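Long-range contact in uncharacterized protein (Bacillus thuringiensis serovar kurstaki, PDB 4XE7), which is a bacterial actin-like ParM protein that probably polymerises into filaments to segregate plasmid DNA: residues E164-V177 with K187-N199. Sequence-based numbering, arbitrary orientation.
Sequences EEQILEMLYGEHTV and KKIKITINDGTMN
Glu164 lies alongside Met198, the two side chains running past each other in opposite directions, with Glu164 CD 3.7 Å from Met198 CB. A water donates to both Glu164 OE1 and Met198 O, and Tyr159 OH also bonds OE1. Met198, bent at chi2 and chi3 (-67° and -71°), folds its sulfur and methyl back against Ile167, bringing CE 3.9 Å from Ile167 CG2. One turn after Glu164, the methyls of Leu168 settle over the backbone of Gly196 and Thr197. Leu171 ends the helix with its carbonyl facing Ile193 CD1. The Tyr172 ring has Leu168 O over one face, while Tyr172 CE1 comes within 3.6 Å of Asp195 CA. From Gly173 the chain becomes one arm of an antiparallel beta hairpin inside a mixed sheet of this actin-like fold, between strands 73-79 and 145-154. Gly173, His175 and Val177 pair with Ile193, Ile191 and Ile189 through six backbone hydrogen bonds, the shortest being Ile191 N to His175 O at 2.7 Å. Glu174 stretches across the sheet's more exposed face to Lys190, a long salt bridge of 3.9 Å between OE2 and NZ. On the other face, His175 NE2 donates to Leu171 O at 2.8 Å, nearly in the ring plane. Ser79 OG bonds the imidazole's other nitrogen, ND1, so the ring is held at both nitrogens, which should fix its rotation. Beyond it, on the face of Glu174, Thr176 OG1 shares a water with Lys188 NZ, and Lys188 CE rests against Thr176 OG1. Val177 turns to the face of His175, its CG2 4.0 Å from Ile191 CD1, where helix 123-140 packs through Ala135 and Met134.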
loop_
_atom_site.group_PDB
_atom_site.type_symbol
_atom_site.label_atom_id
_atom_site.label_comp_id
_atom_site.label_asym_id
_atom_site.label_seq_id
_atom_site.Cartn_x
_atom_site.Cartn_y
_atom_site.Cartn_z
ATOM N N GLU A 164 22.494 4.654 -7.157
ATOM C CA GLU A 164 21.586 3.573 -7.535
ATOM C C GLU A 164 22.313 2.237 -7.628
ATOM O O GLU A 164 21.773 1.196 -7.255
ATOM C CB GLU A 164 20.901 3.889 -8.871
ATOM C CG GLU A 164 19.991 5.122 -8.824
ATOM C CD GLU A 164 19.264 5.388 -10.138
ATOM O OE1 GLU A 164 18.505 6.384 -10.210
ATOM O OE2 GLU A 164 19.445 4.601 -11.090
ATOM N N GLU A 165 23.545 2.269 -8.118
ATOM C CA GLU A 165 24.274 1.043 -8.406
ATOM C C GLU A 165 24.780 0.396 -7.122
ATOM O O GLU A 165 25.072 -0.796 -7.101
ATOM C CB GLU A 165 25.415 1.339 -9.386
ATOM C CG GLU A 165 24.899 2.077 -10.628
ATOM C CD GLU A 165 25.823 3.176 -11.129
ATOM O OE1 GLU A 165 26.927 2.859 -11.624
ATOM O OE2 GLU A 165 25.447 4.366 -11.005
ATOM N N GLN A 166 24.849 1.186 -6.051
ATOM C CA GLN A 166 25.198 0.679 -4.723
ATOM C C GLN A 166 24.057 -0.105 -4.084
ATOM O O GLN A 166 24.280 -1.132 -3.450
ATOM C CB GLN A 166 25.606 1.827 -3.798
ATOM C CG GLN A 166 26.961 2.433 -4.138
ATOM C CD GLN A 166 26.902 3.412 -5.305
ATOM O OE1 GLN A 166 26.474 3.069 -6.410
ATOM N NE2 GLN A 166 27.327 4.642 -5.054
ATOM N N ILE A 167 22.835 0.394 -4.238
ATOM C CA ILE A 167 21.665 -0.343 -3.787
ATOM C C ILE A 167 21.601 -1.682 -4.508
ATOM O O ILE A 167 21.424 -2.735 -3.891
ATOM C CB ILE A 167 20.364 0.434 -4.047
ATOM C CG1 ILE A 167 20.323 1.711 -3.200
ATOM C CG2 ILE A 167 19.141 -0.446 -3.795
ATOM C CD1 ILE A 167 20.421 1.467 -1.705
ATOM N N LEU A 168 21.756 -1.631 -5.824
ATOM C CA LEU A 168 21.661 -2.832 -6.630
ATOM C C LEU A 168 22.769 -3.835 -6.298
ATOM O O LEU A 168 22.530 -5.039 -6.315
ATOM C CB LEU A 168 21.687 -2.478 -8.117
ATOM C CG LEU A 168 20.468 -1.734 -8.683
ATOM C CD1 LEU A 168 20.677 -1.395 -10.148
ATOM C CD2 LEU A 168 19.167 -2.543 -8.507
ATOM N N GLU A 169 23.965 -3.327 -5.993
ATOM C CA GLU A 169 25.136 -4.157 -5.701
ATOM C C GLU A 169 24.981 -4.911 -4.390
ATOM O O GLU A 169 25.439 -6.049 -4.244
ATOM C CB GLU A 169 26.402 -3.289 -5.651
ATOM C CG GLU A 169 27.265 -3.358 -6.893
ATOM C CD GLU A 169 27.798 -4.756 -7.143
ATOM O OE1 GLU A 169 28.031 -5.493 -6.157
ATOM O OE2 GLU A 169 27.983 -5.117 -8.325
ATOM N N MET A 170 24.356 -4.244 -3.428
ATOM C CA MET A 170 23.951 -4.855 -2.175
ATOM C C MET A 170 23.059 -6.074 -2.442
ATOM O O MET A 170 23.197 -7.111 -1.790
ATOM C CB MET A 170 23.217 -3.820 -1.313
ATOM C CG MET A 170 22.795 -4.274 0.081
ATOM S SD MET A 170 21.746 -3.030 0.886
ATOM C CE MET A 170 22.524 -2.945 2.495
ATOM N N LEU A 171 22.174 -5.952 -3.433
ATOM C CA LEU A 171 21.149 -6.972 -3.696
ATOM C C LEU A 171 21.558 -8.103 -4.646
ATOM O O LEU A 171 20.975 -9.187 -4.602
ATOM C CB LEU A 171 19.898 -6.301 -4.260
ATOM C CG LEU A 171 19.297 -5.225 -3.366
ATOM C CD1 LEU A 171 18.037 -4.666 -4.006
ATOM C CD2 LEU A 171 18.969 -5.824 -2.008
ATOM N N TYR A 172 22.529 -7.853 -5.517
ATOM C CA TYR A 172 22.938 -8.866 -6.484
ATOM C C TYR A 172 23.386 -10.132 -5.771
ATOM O O TYR A 172 23.954 -10.073 -4.680
ATOM C CB TYR A 172 24.070 -8.353 -7.377
ATOM C CG TYR A 172 23.670 -7.253 -8.335
ATOM C CD1 TYR A 172 22.376 -7.178 -8.839
ATOM C CD2 TYR A 172 24.591 -6.293 -8.738
ATOM C CE1 TYR A 172 22.010 -6.172 -9.719
ATOM C CE2 TYR A 172 24.239 -5.290 -9.614
ATOM C CZ TYR A 172 22.948 -5.231 -10.102
ATOM O OH TYR A 172 22.595 -4.229 -10.974
ATOM N N GLY A 173 23.117 -11.276 -6.384
ATOM C CA GLY A 173 23.550 -12.536 -5.824
ATOM C C GLY A 173 22.423 -13.486 -5.495
ATOM O O GLY A 173 21.279 -13.331 -5.944
ATOM N N GLU A 174 22.761 -14.485 -4.694
ATOM C CA GLU A 174 21.845 -15.555 -4.378
ATOM C C GLU A 174 21.361 -15.396 -2.945
ATOM O O GLU A 174 22.123 -14.984 -2.080
ATOM C CB GLU A 174 22.525 -16.905 -4.588
ATOM C CG GLU A 174 21.569 -18.079 -4.646
ATOM C CD GLU A 174 22.291 -19.407 -4.756
ATOM O OE1 GLU A 174 22.211 -20.202 -3.794
ATOM O OE2 GLU A 174 22.932 -19.650 -5.803
ATOM N N HIS A 175 20.083 -15.687 -2.718
ATOM C CA HIS A 175 19.466 -15.599 -1.397
ATOM C C HIS A 175 18.463 -16.729 -1.217
ATOM O O HIS A 175 17.654 -16.987 -2.110
ATOM C CB HIS A 175 18.757 -14.252 -1.210
ATOM C CG HIS A 175 19.463 -13.103 -1.854
ATOM N ND1 HIS A 175 20.345 -12.291 -1.159
ATOM C CD2 HIS A 175 19.430 -12.627 -3.111
ATOM C CE1 HIS A 175 20.816 -11.373 -1.973
ATOM N NE2 HIS A 175 20.284 -11.545 -3.171
ATOM N N THR A 176 18.492 -17.407 -0.078
ATOM C CA THR A 176 17.445 -18.379 0.197
ATOM C C THR A 176 16.566 -17.937 1.354
ATOM O O THR A 176 17.042 -17.379 2.349
ATOM C CB THR A 176 18.018 -19.773 0.516
ATOM O OG1 THR A 176 18.689 -19.732 1.780
ATOM C CG2 THR A 176 18.985 -20.206 -0.582
ATOM N N VAL A 177 15.275 -18.188 1.206
ATOM C CA VAL A 177 14.312 -17.969 2.268
ATOM C C VAL A 177 13.616 -19.282 2.586
ATOM O O VAL A 177 12.945 -19.864 1.730
ATOM C CB VAL A 177 13.245 -16.920 1.879
ATOM C CG1 VAL A 177 12.328 -16.658 3.060
ATOM C CG2 VAL A 177 13.903 -15.621 1.383
ATOM N N LYS A 187 8.948 -25.106 2.800
ATOM C CA LYS A 187 9.390 -24.613 1.500
ATOM C C LYS A 187 10.603 -23.715 1.619
ATOM O O LYS A 187 10.684 -22.870 2.512
ATOM C CB LYS A 187 8.259 -23.865 0.791
ATOM C CG LYS A 187 7.272 -24.784 0.078
ATOM C CD LYS A 187 6.184 -23.994 -0.631
ATOM C CE LYS A 187 5.101 -24.914 -1.168
ATOM N NZ LYS A 187 5.623 -25.835 -2.210
ATOM N N LYS A 188 11.542 -23.903 0.701
ATOM C CA LYS A 188 12.738 -23.085 0.625
ATOM C C LYS A 188 12.815 -22.416 -0.744
ATOM O O LYS A 188 12.900 -23.097 -1.756
ATOM C CB LYS A 188 13.977 -23.947 0.876
ATOM C CG LYS A 188 15.270 -23.183 0.984
ATOM C CD LYS A 188 16.293 -23.976 1.791
ATOM C CE LYS A 188 17.664 -23.326 1.750
ATOM N NZ LYS A 188 18.668 -24.091 2.547
ATOM N N ILE A 189 12.780 -21.090 -0.786
ATOM C CA ILE A 189 12.799 -20.402 -2.075
ATOM C C ILE A 189 14.196 -19.868 -2.396
ATOM O O ILE A 189 14.813 -19.167 -1.598
ATOM C CB ILE A 189 11.756 -19.250 -2.120
ATOM C CG1 ILE A 189 10.347 -19.808 -2.378
ATOM C CG2 ILE A 189 12.027 -18.345 -3.298
ATOM C CD1 ILE A 189 9.694 -20.502 -1.232
ATOM N N LYS A 190 14.694 -20.216 -3.571
ATOM C CA LYS A 190 15.991 -19.744 -4.008
ATOM C C LYS A 190 15.847 -18.538 -4.933
ATOM O O LYS A 190 15.264 -18.632 -6.015
ATOM C CB LYS A 190 16.750 -20.876 -4.701
ATOM C CG LYS A 190 18.111 -20.499 -5.220
ATOM C CD LYS A 190 18.843 -21.734 -5.720
ATOM C CE LYS A 190 19.966 -21.373 -6.675
ATOM N NZ LYS A 190 20.726 -22.587 -7.084
ATOM N N ILE A 191 16.395 -17.410 -4.500
ATOM C CA ILE A 191 16.233 -16.143 -5.208
ATOM C C ILE A 191 17.548 -15.705 -5.806
ATOM O O ILE A 191 18.540 -15.545 -5.093
ATOM C CB ILE A 191 15.718 -15.024 -4.263
ATOM C CG1 ILE A 191 14.308 -15.348 -3.762
ATOM C CG2 ILE A 191 15.802 -13.632 -4.935
ATOM C CD1 ILE A 191 13.905 -14.572 -2.494
ATOM N N THR A 192 17.561 -15.507 -7.112
ATOM C CA THR A 192 18.744 -14.984 -7.754
ATOM C C THR A 192 18.455 -13.626 -8.374
ATOM O O THR A 192 17.540 -13.476 -9.175
ATOM C CB THR A 192 19.264 -15.945 -8.830
ATOM O OG1 THR A 192 19.420 -17.247 -8.258
ATOM C CG2 THR A 192 20.603 -15.461 -9.385
ATOM N N ILE A 193 19.238 -12.635 -7.982
ATOM C CA ILE A 193 19.126 -11.308 -8.555
ATOM C C ILE A 193 20.385 -11.033 -9.356
ATOM O O ILE A 193 21.479 -10.980 -8.792
ATOM C CB ILE A 193 18.945 -10.238 -7.466
ATOM C CG1 ILE A 193 17.787 -10.623 -6.533
ATOM C CG2 ILE A 193 18.743 -8.870 -8.101
ATOM C CD1 ILE A 193 17.639 -9.704 -5.328
ATOM N N ASN A 194 20.220 -10.864 -10.663
ATOM C CA ASN A 194 21.339 -10.673 -11.586
ATOM C C ASN A 194 21.450 -9.261 -12.128
ATOM O O ASN A 194 22.515 -8.827 -12.565
ATOM C CB ASN A 194 21.206 -11.641 -12.759
ATOM C CG ASN A 194 21.235 -13.079 -12.318
ATOM O OD1 ASN A 194 22.173 -13.511 -11.645
ATOM N ND2 ASN A 194 20.193 -13.831 -12.672
ATOM N N ASP A 195 20.329 -8.553 -12.111
ATOM C CA ASP A 195 20.262 -7.211 -12.660
ATOM C C ASP A 195 19.058 -6.494 -12.071
ATOM O O ASP A 195 18.240 -7.101 -11.365
ATOM C CB ASP A 195 20.194 -7.241 -14.196
ATOM C CG ASP A 195 19.049 -8.113 -14.735
ATOM O OD1 ASP A 195 19.302 -8.933 -15.645
ATOM O OD2 ASP A 195 17.893 -7.969 -14.282
ATOM N N GLY A 196 18.951 -5.206 -12.350
ATOM C CA GLY A 196 17.844 -4.436 -11.830
ATOM C C GLY A 196 17.800 -3.019 -12.359
ATOM O O GLY A 196 18.628 -2.619 -13.172
ATOM N N THR A 197 16.826 -2.263 -11.872
ATOM C CA THR A 197 16.639 -0.866 -12.244
ATOM C C THR A 197 16.176 -0.080 -11.025
ATOM O O THR A 197 15.440 -0.603 -10.189
ATOM C CB THR A 197 15.589 -0.703 -13.364
ATOM O OG1 THR A 197 15.770 -1.715 -14.358
ATOM C CG2 THR A 197 15.699 0.666 -14.009
ATOM N N MET A 198 16.588 1.174 -10.917
ATOM C CA MET A 198 16.094 2.007 -9.834
ATOM C C MET A 198 15.294 3.148 -10.428
ATOM O O MET A 198 15.656 3.704 -11.465
ATOM C CB MET A 198 17.241 2.525 -8.969
ATOM C CG MET A 198 17.956 1.430 -8.197
ATOM S SD MET A 198 16.922 0.658 -6.928
ATOM C CE MET A 198 16.835 1.994 -5.738
ATOM N N ASN A 199 14.194 3.488 -9.780
ATOM C CA ASN A 199 13.287 4.470 -10.347
ATOM C C ASN A 199 13.194 5.679 -9.428
ATOM O O ASN A 199 13.641 5.630 -8.272
ATOM C CB ASN A 199 11.902 3.856 -10.578
ATOM C CG ASN A 199 11.959 2.555 -11.380
ATOM O OD1 ASN A 199 12.076 2.574 -12.605
ATOM N ND2 ASN A 199 11.888 1.412 -10.681
HETATM O O HOH W 1 16.289 6.620 -11.727
HETATM O O HOH W 2 20.517 -21.860 1.597
#